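Local coordinates for protein TRAP-type transporter, periplasmic component (Cupriavidus necator, PDB 4P8B) that binds (2S)-2-acetolactate in the periplasm and probably delivers it to a TRAP-type transporter for uptake, at residues A[153-158]-A[215-220]; A[168-173]-A[190-195]. All coordinates share one frame; numbering follows the deposited sequence.

Contact 1: residues A[153-158]-A[215-220]; sequences GFREVS and ENPQSV. With X2X ((2S)-2-hydroxy-2-methyl-3-oxobutanoic acid), chain D.
Arg-155 NH2 is held between Glu-215 and the bound (2S)-2-acetolactate, donating at 3.0 Å to Glu-215 OE2 and at 3.0 Å to the ligand carboxylate oxygen OAE. The same guanidinium meets Glu-215 side-on through NE, which lies 2.8 Å from Glu-215 OE1, so two nitrogens clasp the two carboxylate oxygens in a salt bridge. Both oxygens lie close to the guanidinium plane, although the carboxylate is turned 43° against it. With chi1 at 44°, Glu-215 CG sits between its backbone N and carbonyl carbon, and the bend at chi2 returns the acid toward the arginine; Tyr-239 also holds OE1. The third nitrogen, Arg-155 NH1, reaches the ligand hydroxyl OAF at 3.0 Å and forms a salt bridge with Asp-242; these two acids, with the ligand carboxylate, would be expected to keep the guanidinium charged and oriented. That hydroxyl in turn donates to Asn-216 OD1 across 2.7 Å, while Asn-216 ND2 donates to OAE and to Gln-214. Asn-216 CA covers one guanidinium face. Behind the side chains, Glu-156 and Asn-216 form an antiparallel hydrogen-bonded pair (Glu-156 N to Asn-216 O, 3.0 Å), and a water donates to the carbonyl oxygens of both. Pro-217, the N-cap of helix 218-223, lays its CG 3.4 Å from Gly-153 N. The strand pairing next to Arg-155 thus sets it beside Asn-216 on one ligand, forming part of the carboxylate-binding pocket of a TRAP solute-binding protein.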
loop_
_atom_site.group_PDB
_atom_site.type_symbol
_atom_site.label_atom_id
_atom_site.label_comp_id
_atom_site.label_asym_id
_atom_site.label_seq_id
_atom_site.Cartn_x
_atom_site.Cartn_y
_atom_site.Cartn_z
ATOM N N GLY A 153 2.556 -4.239 -0.847
ATOM C CA GLY A 153 3.776 -4.767 -1.416
ATOM C C GLY A 153 4.383 -3.898 -2.469
ATOM O O GLY A 153 3.980 -2.774 -2.692
ATOM N N PHE A 154 5.414 -4.429 -3.111
ATOM C CA PHE A 154 6.085 -3.738 -4.221
ATOM C C PHE A 154 5.155 -3.631 -5.413
ATOM O O PHE A 154 4.556 -4.639 -5.854
ATOM C CB PHE A 154 7.406 -4.425 -4.604
ATOM C CG PHE A 154 8.530 -4.064 -3.683
ATOM C CD1 PHE A 154 9.202 -2.875 -3.844
ATOM C CD2 PHE A 154 8.879 -4.895 -2.643
ATOM C CE1 PHE A 154 10.236 -2.514 -2.973
ATOM C CE2 PHE A 154 9.897 -4.538 -1.768
ATOM C CZ PHE A 154 10.571 -3.349 -1.943
ATOM N N ARG A 155 5.010 -2.420 -5.926
ATOM C CA ARG A 155 3.962 -2.118 -6.894
ATOM C C ARG A 155 4.523 -2.203 -8.313
ATOM O O ARG A 155 5.264 -1.339 -8.751
ATOM C CB ARG A 155 3.348 -0.747 -6.596
ATOM C CG ARG A 155 2.758 -0.662 -5.194
ATOM C CD ARG A 155 2.150 0.689 -4.875
ATOM N NE ARG A 155 0.935 0.988 -5.643
ATOM C CZ ARG A 155 -0.295 0.637 -5.313
ATOM N NH1 ARG A 155 -0.516 -0.102 -4.246
ATOM N NH2 ARG A 155 -1.313 0.996 -6.073
ATOM N N GLU A 156 4.181 -3.291 -9.005
ATOM C CA GLU A 156 4.728 -3.593 -10.323
ATOM C C GLU A 156 3.808 -3.022 -11.399
ATOM O O GLU A 156 2.578 -3.112 -11.284
ATOM C CB GLU A 156 4.926 -5.104 -10.476
ATOM C CG GLU A 156 5.592 -5.791 -9.273
ATOM C CD GLU A 156 6.961 -5.246 -8.906
ATOM O OE1 GLU A 156 7.450 -4.288 -9.521
ATOM O OE2 GLU A 156 7.559 -5.798 -7.945
ATOM N N VAL A 157 4.388 -2.425 -12.421
ATOM C CA VAL A 157 3.621 -1.777 -13.484
ATOM C C VAL A 157 3.169 -2.765 -14.558
ATOM O O VAL A 157 3.953 -3.594 -15.035
ATOM C CB VAL A 157 4.415 -0.573 -14.077
ATOM C CG1 VAL A 157 5.751 -1.013 -14.725
ATOM C CG2 VAL A 157 3.579 0.197 -15.083
ATOM N N SER A 158 1.887 -2.712 -14.894
ATOM C CA SER A 158 1.321 -3.547 -15.938
ATOM C C SER A 158 0.658 -2.681 -16.980
ATOM O O SER A 158 0.274 -1.548 -16.727
ATOM C CB SER A 158 0.301 -4.533 -15.383
ATOM O OG SER A 158 -0.901 -3.891 -14.950
ATOM N N GLU A 215 -0.561 -0.104 -11.572
ATOM C CA GLU A 215 0.591 -0.538 -10.813
ATOM C C GLU A 215 0.123 -1.001 -9.447
ATOM O O GLU A 215 -0.690 -0.337 -8.809
ATOM C CB GLU A 215 1.629 0.606 -10.708
ATOM C CG GLU A 215 1.062 1.994 -10.384
ATOM C CD GLU A 215 0.767 2.208 -8.902
ATOM O OE1 GLU A 215 1.702 2.073 -8.084
ATOM O OE2 GLU A 215 -0.403 2.525 -8.545
ATOM N N ASN A 216 0.562 -2.169 -9.018
ATOM C CA ASN A 216 0.033 -2.751 -7.770
ATOM C C ASN A 216 0.866 -3.958 -7.373
ATOM O O ASN A 216 1.614 -4.515 -8.199
ATOM C CB ASN A 216 -1.429 -3.207 -7.944
ATOM C CG ASN A 216 -2.431 -2.312 -7.231
ATOM O OD1 ASN A 216 -2.360 -2.138 -6.024
ATOM N ND2 ASN A 216 -3.390 -1.773 -7.967
ATOM N N PRO A 217 0.783 -4.375 -6.107
ATOM C CA PRO A 217 1.518 -5.570 -5.707
ATOM C C PRO A 217 1.056 -6.820 -6.441
ATOM O O PRO A 217 -0.098 -6.925 -6.904
ATOM C CB PRO A 217 1.241 -5.651 -4.192
ATOM C CG PRO A 217 0.838 -4.289 -3.814
ATOM C CD PRO A 217 0.049 -3.783 -4.980
ATOM N N GLN A 218 1.933 -7.816 -6.500
ATOM C CA GLN A 218 1.601 -9.054 -7.152
ATOM C C GLN A 218 0.349 -9.690 -6.572
ATOM O O GLN A 218 -0.464 -10.227 -7.296
ATOM C CB GLN A 218 2.766 -10.039 -7.067
ATOM C CG GLN A 218 2.572 -11.301 -7.907
ATOM C CD GLN A 218 1.760 -12.357 -7.218
ATOM O OE1 GLN A 218 1.608 -12.341 -5.999
ATOM N NE2 GLN A 218 1.199 -13.290 -7.997
ATOM N N SER A 219 0.176 -9.622 -5.263
ATOM C CA SER A 219 -0.957 -10.312 -4.672
ATOM C C SER A 219 -2.298 -9.684 -5.062
ATOM O O SER A 219 -3.312 -10.372 -5.096
ATOM C CB SER A 219 -0.818 -10.383 -3.156
ATOM O OG SER A 219 -0.819 -9.090 -2.588
ATOM N N VAL A 220 -2.285 -8.393 -5.350
ATOM C CA VAL A 220 -3.444 -7.648 -5.810
ATOM C C VAL A 220 -3.684 -7.963 -7.284
ATOM O O VAL A 220 -4.807 -8.294 -7.665
ATOM C CB VAL A 220 -3.249 -6.154 -5.564
ATOM C CG1 VAL A 220 -4.380 -5.350 -6.158
ATOM C CG2 VAL A 220 -3.117 -5.881 -4.058
HETATM O OAD X2X D . -5.927 1.475 -5.123
HETATM C CAH X2X D . -4.991 0.611 -5.121
HETATM O OAE X2X D . -4.274 0.415 -6.146
HETATM C CAI X2X D . -4.707 -0.187 -3.892
HETATM C CAB X2X D . -5.864 -1.137 -3.666
HETATM O OAF X2X D . -3.448 -0.793 -3.961
HETATM C CAG X2X D . -4.625 0.815 -2.786
HETATM O OAC X2X D . -5.591 1.006 -2.047
HETATM C CAA X2X D . -3.379 1.612 -2.595
HETATM O O HOH W 1 4.587 -7.290 -5.449
HETATM O O HOH W 2 0.656 -5.158 -10.795
#

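Contact 2: residues A[168-173]-A[190-195]; sequences EDLKGM and LGANPT
The Asn-193 carboxamide turns its ND2 end to the peptide carbonyl of Gly-172, where ND2 lies 3.2 Å from Gly-172 O in a weak hydrogen bond, in the one conformer of two described. Its chi1 of -70° sets CG beside the backbone N, which brings ND2 to the Gly-172 carbonyl. Stronger links come from the backbone. Gly-172 N donates to Gly-191 O at 2.9 Å, tilted 30° from the carbonyl plane, and Asn-193 N donates to Met-173 O (a selenomethionine) at 2.8 Å, with a similar tilt. Each segment offers one N-H and one carbonyl in this exchange, which ties a type II turn, Leu-170 to Met-173, to the end of a helix. Gly-172 supplies the positive phi of that turn, and Gly-191 the positive phi of the Schellman motif that ends helix 181-189. Two CA-H...O contacts tighten the seam: Lys-171 CA stands 3.3 Å from Gly-191 O, and Ala-192 CA 3.4 Å from Leu-170 O. The methyl of Ala-192 lies beside the carbonyl oxygens of Leu-170 and Met-173, in van der Waals contact with both. On the buried side Leu-170 points toward the partner segment, its CB 4.3 Å from Ala-192 CB and its CD2 4.4 Å from Leu-190 CB, whereas Lys-171 turns its chain away and only CB and CG pass near Gly-191 O. Phe-312 of helix 306-315 touches both leucines, and Phe-187 of helix 181-189 also packs on Leu-170. At the end of segment 190-195, Thr-195 makes backbone hydrogen bonds to Leu-175 and Val-177, pairing the parallel strands 174-177 and 193-196, so the turn and the helix end lie where the two strands of a beta-alpha-beta crossover through helix 181-189 begin.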
loop_
_atom_site.group_PDB
_atom_site.type_symbol
_atom_site.label_atom_id
_atom_site.label_comp_id
_atom_site.label_asym_id
_atom_site.label_seq_id
_atom_site.Cartn_x
_atom_site.Cartn_y
_atom_site.Cartn_z
ATOM N N GLU A 168 11.527 5.336 -21.794
ATOM C CA GLU A 168 10.969 5.735 -23.066
ATOM C C GLU A 168 9.743 4.886 -23.442
ATOM O O GLU A 168 8.827 5.359 -24.119
ATOM C CB GLU A 168 12.062 5.627 -24.132
ATOM C CG GLU A 168 13.149 6.715 -24.042
ATOM C CD GLU A 168 14.219 6.515 -22.947
ATOM O OE1 GLU A 168 14.377 5.412 -22.370
ATOM O OE2 GLU A 168 14.941 7.501 -22.675
ATOM N N ASP A 169 9.710 3.640 -22.986
ATOM C CA ASP A 169 8.605 2.741 -23.316
ATOM C C ASP A 169 7.273 3.193 -22.722
ATOM O O ASP A 169 6.209 2.768 -23.180
ATOM C CB ASP A 169 8.903 1.329 -22.809
ATOM C CG ASP A 169 10.116 0.709 -23.463
ATOM O OD1 ASP A 169 10.536 1.165 -24.557
ATOM O OD2 ASP A 169 10.676 -0.238 -22.876
ATOM N N LEU A 170 7.317 4.029 -21.688
ATOM C CA LEU A 170 6.091 4.535 -21.090
ATOM C C LEU A 170 5.515 5.763 -21.780
ATOM O O LEU A 170 4.456 6.248 -21.361
ATOM C CB LEU A 170 6.340 4.892 -19.631
ATOM C CG LEU A 170 6.561 3.730 -18.682
ATOM C CD1 LEU A 170 8.027 3.492 -18.420
ATOM C CD2 LEU A 170 5.830 4.014 -17.357
ATOM N N LYS A 171 6.166 6.264 -22.824
ATOM C CA LYS A 171 5.751 7.530 -23.395
ATOM C C LYS A 171 4.307 7.439 -23.874
ATOM O O LYS A 171 3.947 6.539 -24.633
ATOM C CB LYS A 171 6.664 7.964 -24.541
ATOM C CG LYS A 171 6.298 9.340 -25.069
ATOM C CD LYS A 171 7.427 9.992 -25.838
ATOM C CE LYS A 171 7.589 9.377 -27.213
ATOM N NZ LYS A 171 7.716 10.421 -28.274
ATOM N N GLY A 172 3.489 8.372 -23.402
ATOM C CA GLY A 172 2.096 8.453 -23.807
ATOM C C GLY A 172 1.164 7.431 -23.181
ATOM O O GLY A 172 -0.030 7.466 -23.439
HETATM N N MSE A 173 1.679 6.525 -22.357
HETATM C CA MSE A 173 0.849 5.467 -21.797
HETATM C C MSE A 173 -0.121 6.014 -20.753
HETATM O O MSE A 173 0.273 6.783 -19.869
HETATM C CB MSE A 173 1.747 4.398 -21.193
HETATM C CG MSE A 173 1.116 3.080 -20.880
HETATM SE SE MSE A 173 2.507 1.764 -20.530
HETATM C CE MSE A 173 2.940 1.212 -22.315
ATOM N N LEU A 190 8.426 10.058 -16.325
ATOM C CA LEU A 190 8.675 8.909 -17.190
ATOM C C LEU A 190 7.989 9.054 -18.551
ATOM O O LEU A 190 8.020 8.130 -19.361
ATOM C CB LEU A 190 8.230 7.617 -16.500
ATOM C CG LEU A 190 9.000 7.312 -15.218
ATOM C CD1 LEU A 190 8.380 6.175 -14.431
ATOM C CD2 LEU A 190 10.432 7.005 -15.567
ATOM N N GLY A 191 7.363 10.206 -18.801
ATOM C CA GLY A 191 6.744 10.474 -20.091
ATOM C C GLY A 191 5.352 9.901 -20.282
ATOM O O GLY A 191 4.787 9.979 -21.381
ATOM N N ALA A 192 4.791 9.335 -19.218
ATOM C CA ALA A 192 3.463 8.755 -19.283
ATOM C C ALA A 192 2.366 9.794 -19.081
ATOM O O ALA A 192 2.633 10.966 -18.803
ATOM C CB ALA A 192 3.348 7.617 -18.273
ATOM N N ASN A 193 1.126 9.347 -19.266
ATOM C CA ASN A 193 -0.068 10.153 -19.037
ATOM C C ASN A 193 -0.883 9.525 -17.918
ATOM O O ASN A 193 -1.856 8.806 -18.158
ATOM C CB ASN A 193 -0.909 10.242 -20.312
ATOM C CG ASN A 193 -0.258 11.088 -21.379
ATOM O OD1 ASN A 193 0.180 12.210 -21.119
ATOM N ND2 ASN A 193 -0.179 10.553 -22.590
ATOM N N PRO A 194 -0.483 9.774 -16.675
ATOM C CA PRO A 194 -1.180 9.141 -15.550
ATOM C C PRO A 194 -2.526 9.790 -15.281
ATOM O O PRO A 194 -2.710 10.972 -15.528
ATOM C CB PRO A 194 -0.222 9.366 -14.380
ATOM C CG PRO A 194 0.472 10.627 -14.749
ATOM C CD PRO A 194 0.692 10.536 -16.223
ATOM N N THR A 195 -3.469 8.988 -14.813
ATOM C CA THR A 195 -4.750 9.489 -14.360
ATOM C C THR A 195 -5.036 8.874 -13.006
ATOM O O THR A 195 -4.760 7.696 -12.758
ATOM C CB THR A 195 -5.878 9.168 -15.341
ATOM O OG1 THR A 195 -5.790 7.798 -15.744
ATOM C CG2 THR A 195 -5.783 10.061 -16.568
#

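In the fold
Contact 2 is nested along the chain within the loop closed by contact 1, and the two centres lie about 17 Å apart. Their nearest atoms come to about 5 Å without touching. Contact 1 belongs to the ligand pocket itself, its centre about 9 Å from the centre of the chain, whereas that of contact 2 lies about 22 Å from it, at the start of the two-stranded parallel sheet. Strand 174-177 relates the two: it follows segment 168-173 and carries the ligand-binding Arg-176, whose side chain is about 4 Å from that of Asn-216 and about 8 Å from that of Pro-194. The side chain of Pro-194 is about 13 Å from the bound X2X, the acetolactate.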